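Local atomic coordinates of poly-beta-hydroxybuterate polymerase (Cupriavidus necator, PDB entry 5T6O), a protein that probably acts as an acyltransferase, this chain being the catalytic domain of a class I synthase that builds polyhydroxybutyrate without a template. Residues A[20-25]-A[89-94]; A[112-117]-A[353-358]; A[192-197]-A[280-285]. The protein carries 1 engineered substitution. All coordinates share one frame; numbering follows the deposited sequence. Where two conformers were deposited one is given.

Contact 1. Residues A[20-25]-A[89-94]. With SO4 (sulfate ion), chain C.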
# COMPACT_ATOMS: atom_id res chain seq x y z
N ASN A 20 42.53 -15.39 4.54
CA ASN A 20 42.34 -16.54 5.42
C ASN A 20 41.20 -17.37 4.84
O ASN A 20 40.83 -17.21 3.67
CB ASN A 20 42.12 -16.10 6.89
CG ASN A 20 40.80 -15.36 7.12
OD1 ASN A 20 39.94 -15.27 6.25
ND2 ASN A 20 40.64 -14.82 8.33
N GLU A 21 40.63 -18.26 5.65
CA GLU A 21 39.61 -19.16 5.12
C GLU A 21 38.36 -18.41 4.69
O GLU A 21 37.63 -18.90 3.82
CB GLU A 21 39.25 -20.22 6.16
CG GLU A 21 40.37 -21.24 6.41
CD GLU A 21 40.81 -21.95 5.13
OE1 GLU A 21 39.92 -22.38 4.36
OE2 GLU A 21 42.03 -22.07 4.90
N TYR A 22 38.13 -17.22 5.24
CA TYR A 22 36.88 -16.51 5.06
C TYR A 22 36.93 -15.44 3.99
O TYR A 22 35.89 -15.13 3.41
CB TYR A 22 36.45 -15.86 6.39
CG TYR A 22 36.15 -16.86 7.47
CD1 TYR A 22 37.17 -17.39 8.26
CD2 TYR A 22 34.85 -17.31 7.69
CE1 TYR A 22 36.90 -18.32 9.25
CE2 TYR A 22 34.57 -18.25 8.68
CZ TYR A 22 35.59 -18.75 9.45
OH TYR A 22 35.31 -19.67 10.44
N PHE A 23 38.09 -14.86 3.71
CA PHE A 23 38.12 -13.73 2.79
C PHE A 23 39.54 -13.42 2.36
O PHE A 23 40.52 -13.91 2.94
CB PHE A 23 37.49 -12.48 3.42
CG PHE A 23 38.39 -11.78 4.40
CD1 PHE A 23 38.67 -12.34 5.64
CD2 PHE A 23 38.94 -10.54 4.09
CE1 PHE A 23 39.50 -11.68 6.53
CE2 PHE A 23 39.76 -9.88 4.98
CZ PHE A 23 40.04 -10.44 6.20
N GLN A 24 39.64 -12.61 1.31
CA GLN A 24 40.87 -11.95 0.90
C GLN A 24 40.72 -10.45 1.08
O GLN A 24 39.67 -9.88 0.75
CB GLN A 24 41.20 -12.24 -0.57
CG GLN A 24 41.61 -13.67 -0.84
CD GLN A 24 41.96 -13.91 -2.28
OE1 GLN A 24 41.18 -13.57 -3.18
NE2 GLN A 24 43.15 -14.47 -2.51
N LEU A 25 41.75 -9.80 1.61
CA LEU A 25 41.74 -8.34 1.71
C LEU A 25 42.41 -7.77 0.47
O LEU A 25 43.58 -8.06 0.20
CB LEU A 25 42.47 -7.86 2.96
CG LEU A 25 42.28 -6.35 3.21
CD1 LEU A 25 40.83 -6.04 3.55
CD2 LEU A 25 43.21 -5.87 4.32
N TRP A 89 27.39 -17.14 12.00
CA TRP A 89 27.40 -15.68 11.94
C TRP A 89 28.56 -15.12 12.76
O TRP A 89 29.25 -14.20 12.30
CB TRP A 89 26.06 -15.12 12.43
CG TRP A 89 26.01 -13.62 12.59
CD1 TRP A 89 26.31 -12.90 13.72
CD2 TRP A 89 25.59 -12.66 11.61
NE1 TRP A 89 26.12 -11.56 13.50
CE2 TRP A 89 25.68 -11.38 12.21
CE3 TRP A 89 25.16 -12.75 10.28
CZ2 TRP A 89 25.36 -10.21 11.53
CZ3 TRP A 89 24.84 -11.59 9.60
CH2 TRP A 89 24.94 -10.33 10.23
N ASP A 90 28.81 -15.69 13.95
CA ASP A 90 29.91 -15.23 14.79
C ASP A 90 31.26 -15.47 14.12
O ASP A 90 32.18 -14.64 14.24
CB ASP A 90 29.88 -15.93 16.15
CG ASP A 90 28.79 -15.38 17.06
OD1 ASP A 90 27.81 -14.82 16.54
OD2 ASP A 90 28.92 -15.49 18.30
N ASP A 91 31.42 -16.61 13.44
CA ASP A 91 32.67 -16.87 12.74
C ASP A 91 32.99 -15.75 11.76
O ASP A 91 34.13 -15.28 11.67
CB ASP A 91 32.60 -18.20 11.98
CG ASP A 91 32.61 -19.42 12.87
OD1 ASP A 91 33.05 -19.34 14.05
OD2 ASP A 91 32.19 -20.48 12.37
N TYR A 92 31.97 -15.34 11.00
CA TYR A 92 32.16 -14.30 9.99
C TYR A 92 32.47 -12.97 10.64
O TYR A 92 33.27 -12.19 10.11
CB TYR A 92 30.91 -14.20 9.11
CG TYR A 92 30.91 -15.14 7.93
CD1 TYR A 92 31.18 -16.50 8.08
CD2 TYR A 92 30.65 -14.67 6.64
CE1 TYR A 92 31.17 -17.36 7.00
CE2 TYR A 92 30.64 -15.53 5.55
CZ TYR A 92 30.90 -16.86 5.73
OH TYR A 92 30.89 -17.71 4.64
N ILE A 93 31.83 -12.67 11.77
CA ILE A 93 32.09 -11.41 12.47
C ILE A 93 33.54 -11.36 12.94
O ILE A 93 34.25 -10.37 12.70
CB ILE A 93 31.12 -11.23 13.65
CG1 ILE A 93 29.67 -11.14 13.14
CG2 ILE A 93 31.48 -9.98 14.44
CD1 ILE A 93 29.40 -9.95 12.21
N GLU A 94 34.00 -12.43 13.59
CA GLU A 94 35.34 -12.44 14.18
C GLU A 94 36.42 -12.58 13.12
O GLU A 94 37.39 -11.81 13.10
CB GLU A 94 35.46 -13.58 15.19
CG GLU A 94 36.72 -13.49 16.01
CD GLU A 94 36.65 -12.39 17.05
OE1 GLU A 94 35.79 -12.50 17.96
OE2 GLU A 94 37.44 -11.42 16.96
S SO4 C . 43.78 -15.78 10.63
O1 SO4 C . 44.22 -15.93 12.01
O2 SO4 C . 42.63 -14.86 10.58
O3 SO4 C . 43.42 -17.07 10.07
O4 SO4 C . 44.89 -15.24 9.85

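Contact 2. Residues A[112-117]-A[353-358]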
# COMPACT_ATOMS: atom_id res chain seq x y z
N LYS A 112 42.75 5.21 13.41
CA LYS A 112 41.38 4.95 12.99
C LYS A 112 41.30 4.91 11.47
O LYS A 112 42.06 5.60 10.78
CB LYS A 112 40.41 6.01 13.54
CG LYS A 112 40.34 6.07 15.06
CD LYS A 112 39.30 7.08 15.54
CE LYS A 112 39.34 7.26 17.05
NZ LYS A 112 39.00 6.00 17.77
N ILE A 113 40.36 4.11 10.97
CA ILE A 113 40.07 4.01 9.55
C ILE A 113 38.60 4.34 9.32
O ILE A 113 37.77 4.32 10.23
CB ILE A 113 40.40 2.60 8.98
CG1 ILE A 113 39.43 1.55 9.55
CG2 ILE A 113 41.86 2.23 9.28
CD1 ILE A 113 39.65 0.14 8.98
N ASN A 114 38.28 4.67 8.07
CA ASN A 114 36.89 4.78 7.67
C ASN A 114 36.41 3.43 7.19
O ASN A 114 37.18 2.64 6.63
CB ASN A 114 36.73 5.83 6.57
CG ASN A 114 36.92 7.23 7.10
OD1 ASN A 114 36.49 7.55 8.21
ND2 ASN A 114 37.58 8.07 6.32
N VAL A 115 35.13 3.12 7.45
CA VAL A 115 34.59 1.86 6.97
C VAL A 115 33.28 2.10 6.22
O VAL A 115 32.57 3.08 6.46
CB VAL A 115 34.37 0.82 8.11
CG1 VAL A 115 35.62 0.68 8.97
CG2 VAL A 115 33.15 1.17 8.93
N LEU A 116 32.99 1.19 5.30
CA LEU A 116 31.78 1.21 4.50
C LEU A 116 31.21 -0.19 4.45
O LEU A 116 31.95 -1.18 4.38
CB LEU A 116 32.07 1.72 3.07
CG LEU A 116 30.98 1.63 1.98
CD1 LEU A 116 31.25 2.68 0.89
CD2 LEU A 116 30.89 0.23 1.34
N GLY A 117 29.89 -0.28 4.52
CA GLY A 117 29.20 -1.53 4.25
C GLY A 117 28.13 -1.30 3.20
O GLY A 117 27.60 -0.21 3.06
N ALA A 353 32.48 14.09 -0.43
CA ALA A 353 32.81 15.30 0.32
C ALA A 353 32.66 15.06 1.81
O ALA A 353 33.50 15.50 2.60
CB ALA A 353 31.92 16.46 -0.14
N TRP A 354 31.60 14.35 2.22
CA TRP A 354 31.45 13.96 3.62
C TRP A 354 32.61 13.07 4.06
O TRP A 354 33.20 13.29 5.13
CB TRP A 354 30.11 13.25 3.82
CG TRP A 354 29.86 12.68 5.21
CD1 TRP A 354 29.19 13.28 6.25
CD2 TRP A 354 30.23 11.38 5.68
NE1 TRP A 354 29.15 12.44 7.34
CE2 TRP A 354 29.78 11.27 7.02
CE3 TRP A 354 30.91 10.30 5.11
CZ2 TRP A 354 30.00 10.12 7.80
CZ3 TRP A 354 31.11 9.15 5.88
CH2 TRP A 354 30.66 9.08 7.21
N LEU A 355 32.99 12.10 3.22
CA LEU A 355 34.07 11.19 3.59
C LEU A 355 35.40 11.92 3.70
O LEU A 355 36.21 11.61 4.59
CB LEU A 355 34.17 10.06 2.57
CG LEU A 355 35.20 8.97 2.87
CD1 LEU A 355 34.74 8.13 4.06
CD2 LEU A 355 35.38 8.10 1.64
N ALA A 356 35.65 12.88 2.81
CA ALA A 356 36.89 13.65 2.92
C ALA A 356 37.01 14.31 4.29
O ALA A 356 38.10 14.33 4.88
CB ALA A 356 36.96 14.69 1.80
N GLY A 357 35.90 14.83 4.82
CA GLY A 357 35.93 15.46 6.13
C GLY A 357 36.23 14.51 7.27
O GLY A 357 36.61 14.96 8.36
N GLN A 358 36.08 13.21 7.05
CA GLN A 358 36.42 12.21 8.06
C GLN A 358 37.81 11.62 7.88
O GLN A 358 38.26 10.86 8.74
CB GLN A 358 35.39 11.07 8.03
CG GLN A 358 33.94 11.48 7.83
CD GLN A 358 33.37 12.22 9.03
OE1 GLN A 358 33.95 12.18 10.11
NE2 GLN A 358 32.24 12.89 8.83

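Contact 3. Residues A[192-197]-A[280-285]. With SO4 (sulfate ion), chain B.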
# COMPACT_ATOMS: atom_id res chain seq x y z
N ASN A 192 21.37 -15.34 -3.83
CA ASN A 192 21.61 -14.18 -4.67
C ASN A 192 20.79 -13.02 -4.11
O ASN A 192 20.01 -13.18 -3.18
CB ASN A 192 21.28 -14.47 -6.13
CG ASN A 192 19.86 -14.91 -6.33
OD1 ASN A 192 18.95 -14.39 -5.71
ND2 ASN A 192 19.66 -15.90 -7.18
N THR A 193 21.00 -11.84 -4.69
CA THR A 193 20.45 -10.63 -4.10
C THR A 193 18.99 -10.44 -4.47
O THR A 193 18.13 -10.24 -3.60
CB THR A 193 21.27 -9.42 -4.54
OG1 THR A 193 22.61 -9.56 -4.08
CG2 THR A 193 20.67 -8.13 -3.98
N PHE A 194 18.68 -10.48 -5.77
CA PHE A 194 17.32 -10.14 -6.18
C PHE A 194 16.32 -11.22 -5.84
O PHE A 194 15.13 -10.91 -5.73
CB PHE A 194 17.31 -9.79 -7.67
CG PHE A 194 17.78 -8.39 -7.93
CD1 PHE A 194 19.13 -8.09 -7.97
CD2 PHE A 194 16.86 -7.36 -8.05
CE1 PHE A 194 19.55 -6.79 -8.17
CE2 PHE A 194 17.28 -6.05 -8.26
CZ PHE A 194 18.63 -5.77 -8.31
N SER A 195 16.76 -12.46 -5.62
CA SER A 195 15.86 -13.51 -5.18
C SER A 195 16.21 -14.04 -3.78
O SER A 195 15.90 -15.19 -3.45
CB SER A 195 15.82 -14.65 -6.19
OG SER A 195 15.36 -14.18 -7.46
N PHE A 196 16.85 -13.22 -2.94
CA PHE A 196 17.17 -13.70 -1.59
C PHE A 196 15.92 -14.07 -0.80
O PHE A 196 15.96 -14.99 0.03
CB PHE A 196 17.97 -12.67 -0.78
CG PHE A 196 18.41 -13.22 0.55
CD1 PHE A 196 19.31 -14.27 0.61
CD2 PHE A 196 17.85 -12.76 1.73
CE1 PHE A 196 19.69 -14.81 1.83
CE2 PHE A 196 18.22 -13.29 2.95
CZ PHE A 196 19.16 -14.32 2.99
N LEU A 197 14.80 -13.40 -1.02
CA LEU A 197 13.55 -13.82 -0.39
C LEU A 197 12.61 -14.48 -1.39
O LEU A 197 11.39 -14.37 -1.27
CB LEU A 197 12.87 -12.62 0.29
CG LEU A 197 13.75 -11.95 1.35
CD1 LEU A 197 13.08 -10.69 1.91
CD2 LEU A 197 14.12 -12.93 2.47
N ASP A 280 13.88 1.21 -4.08
CA ASP A 280 14.50 -0.05 -3.68
C ASP A 280 13.47 -0.88 -2.92
O ASP A 280 12.98 -0.44 -1.88
CB ASP A 280 15.72 0.25 -2.82
CG ASP A 280 16.58 -0.96 -2.53
OD1 ASP A 280 16.12 -2.11 -2.69
OD2 ASP A 280 17.74 -0.75 -2.11
N HIS A 281 13.13 -2.06 -3.44
CA HIS A 281 12.19 -2.95 -2.76
C HIS A 281 12.87 -4.17 -2.16
O HIS A 281 12.19 -5.05 -1.64
CB HIS A 281 11.08 -3.36 -3.72
CG HIS A 281 10.29 -2.19 -4.20
ND1 HIS A 281 9.60 -1.36 -3.34
CD2 HIS A 281 10.15 -1.66 -5.44
CE1 HIS A 281 9.03 -0.39 -4.04
NE2 HIS A 281 9.34 -0.55 -5.31
N ILE A 282 14.19 -4.22 -2.22
CA ILE A 282 14.97 -5.21 -1.49
C ILE A 282 15.36 -4.69 -0.12
O ILE A 282 15.22 -5.37 0.90
CB ILE A 282 16.19 -5.60 -2.34
CG1 ILE A 282 15.72 -6.33 -3.60
CG2 ILE A 282 17.16 -6.46 -1.56
CD1 ILE A 282 16.82 -6.63 -4.58
N VAL A 283 15.83 -3.44 -0.08
CA VAL A 283 16.04 -2.69 1.15
C VAL A 283 15.15 -1.44 1.04
O VAL A 283 15.60 -0.43 0.48
CB VAL A 283 17.52 -2.32 1.34
CG1 VAL A 283 17.74 -1.49 2.61
CG2 VAL A 283 18.41 -3.58 1.37
N PRO A 284 13.90 -1.47 1.51
CA PRO A 284 13.05 -0.28 1.43
C PRO A 284 13.77 0.94 2.00
O PRO A 284 14.46 0.85 3.02
CB PRO A 284 11.83 -0.65 2.29
CG PRO A 284 11.75 -2.17 2.15
CD PRO A 284 13.20 -2.62 2.12
N TRP A 285 13.62 2.09 1.33
CA TRP A 285 14.37 3.25 1.80
C TRP A 285 13.92 3.66 3.19
O TRP A 285 14.74 4.13 3.99
CB TRP A 285 14.25 4.42 0.80
CG TRP A 285 13.03 5.32 0.91
CD1 TRP A 285 11.89 5.22 0.17
CD2 TRP A 285 12.86 6.46 1.77
NE1 TRP A 285 11.01 6.22 0.52
CE2 TRP A 285 11.58 6.99 1.51
CE3 TRP A 285 13.66 7.08 2.73
CZ2 TRP A 285 11.08 8.11 2.17
CZ3 TRP A 285 13.17 8.20 3.40
CH2 TRP A 285 11.89 8.70 3.11
S SO4 B . 7.55 6.98 -1.36
O1 SO4 B . 7.30 8.41 -1.41
O2 SO4 B . 6.32 6.27 -1.70
O3 SO4 B . 8.59 6.61 -2.32
O4 SO4 B . 7.97 6.61 0.00

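Contact 1. Residues A[20-25]-A[89-94]
The turn leading into strand 23-28 passes the first turns of helix 89-108, and the backbones come closest at Y22 and Y92, whose CA atoms lie 7.2 Å apart. Y22 carries the contact. Its ring presents an edge to the face of Y92 in an offset edge-to-face pair, with centroids 5.5 Å apart and planes at 84°; the nearest atoms are Y22 CD2 and Y92 CE1, at 3.7 Å. Further along the same edge, past CE2, Y22 OH lies 3.4 Å from D91 CB, a van der Waals touch. The carbonyl oxygen of D91 stands over one face of the Y22 ring, toward its rim.

N20 helps to hold the backbone of Y22. With CG set between the backbone N and the carbonyl carbon (chi1 68°), its OD1 folds back to accept Y22 N at 2.8 Å from above the amide plane, an Asx turn, and F23 N at 3.2 Å nearly in line with the C=O, an Asx motif. N20 ND2 gives a nearly straight bond (170°) to sulfate O2 at 3.0 Å and another to H95 O. R99 binds the same sulfate, which probably comes from the crystallisation liquor. On the helix side, Y92 also meets the ring of W236. Here the hairpin turn between strands 14-19 and 23-28 meets the start of helix 89-108, which F23 and L25 also touch further on, within an alpha/beta hydrolase fold.

Contact 2. Residues A[112-117]-A[353-358]
N114, pointing from strand 113-118 toward the 353-358 segment of helix 348-358, meets L355 and Q358 in the tight part of this small contact. The N114 and L355 side chains lie alongside one another, running opposite ways, with N114 ND2 3.6 Å from L355 CD1 and N114 CB 3.9 Å from the same methyl. Because L355 has CG anti to its backbone N (chi1 -176°), its branch reaches the strand although the CB itself does not head there. Beside it, N114 OD1 lies 3.7 Å from Q358 CB. No hydrogen bond crosses between the segments; the polar atoms look elsewhere, N114 OD1 to S142 OG on the adjacent strand 140-146, and Q358 O to R38.

The contact loosens beyond Q358 CB. A bend at chi2 (-69°) carries the Q358 amide away from the strand, its plane at 83° to that of N114, and brings NE2 3.3 Å above the ring plane of W354, near the rim. The outer side of the helix, with A353 and G357, faces solvent. I113 and V115 turn the other way, and I113 packs against helix 89-108. Helices thus lie on both faces of strand 113-118, as in the three-layer alpha/beta hydrolase fold, in which the strand at this place leads to the nucleophile elbow, as 113-118 probably does here.

Contact 3. Residues A[192-197]-A[280-285]
I282 reaches across to the 193-196 turn through its CD1 methyl, which sits over the face of the F194 ring. This CH-pi contact has CD1 3.8 Å from the ring centroid and 22° off the normal; the shift is toward F194 CD2, 3.5 Å from I282 CD1. T193 borders the same methyl more loosely, with its CG2 4.2 Å from I282 CD1. The extended outer torsion of I282 (chi2 174°) takes the methyl that far. The second subunit closes on the same pair: its V160 packs on I282, and its F161 meets F194 ring to ring.

In the next shell, aspartate and asparagine side chains shape both loops. D280 OD1 accepts I282 N at 2.9 Å, nearly along its C-O axis, and V283 N at 2.9 Å from above the carboxylate plane, the first an Asx turn, the second an Asx motif; both donors come from the same face of the carboxylate. In the other loop N192, just before the type I turn T193-F196, accepts S195 N through OD1 at 2.9 Å, an Asx motif. N226 takes F194 N, and N48 binds T193 OG1.

Away from this contact, W285 NE1 gives a hydrogen bond of 3.1 Å to sulfate O4. The other oxygen of D280, OD2, is bonded to H308 ND1, a pairing consistent with the acid and histidine of an alpha/beta hydrolase catalytic triad.

In the fold
The three contacts are spread through one alpha/beta hydrolase domain, their centres 23 to 26 Å apart and none touching another. Contact 1 closes first along the chain; contact 2 then joins segments separated by 235 residues, and both segments of contact 3 fall between them. Contacts 1 and 2 both reach the central sheet, and helix 89-108 of the first is followed in the chain by strand 113-118 of the second. Contacts 2 and 3 lie on opposite sides of the chain's centre. Contact 1 places helix 89-108 beside the hairpin turn before strand 23-28, and contact 2 places helix 348-358 against strand 113-118, while contact 3 joins loops beside a probable catalytic Asp-His pair and borders the second subunit.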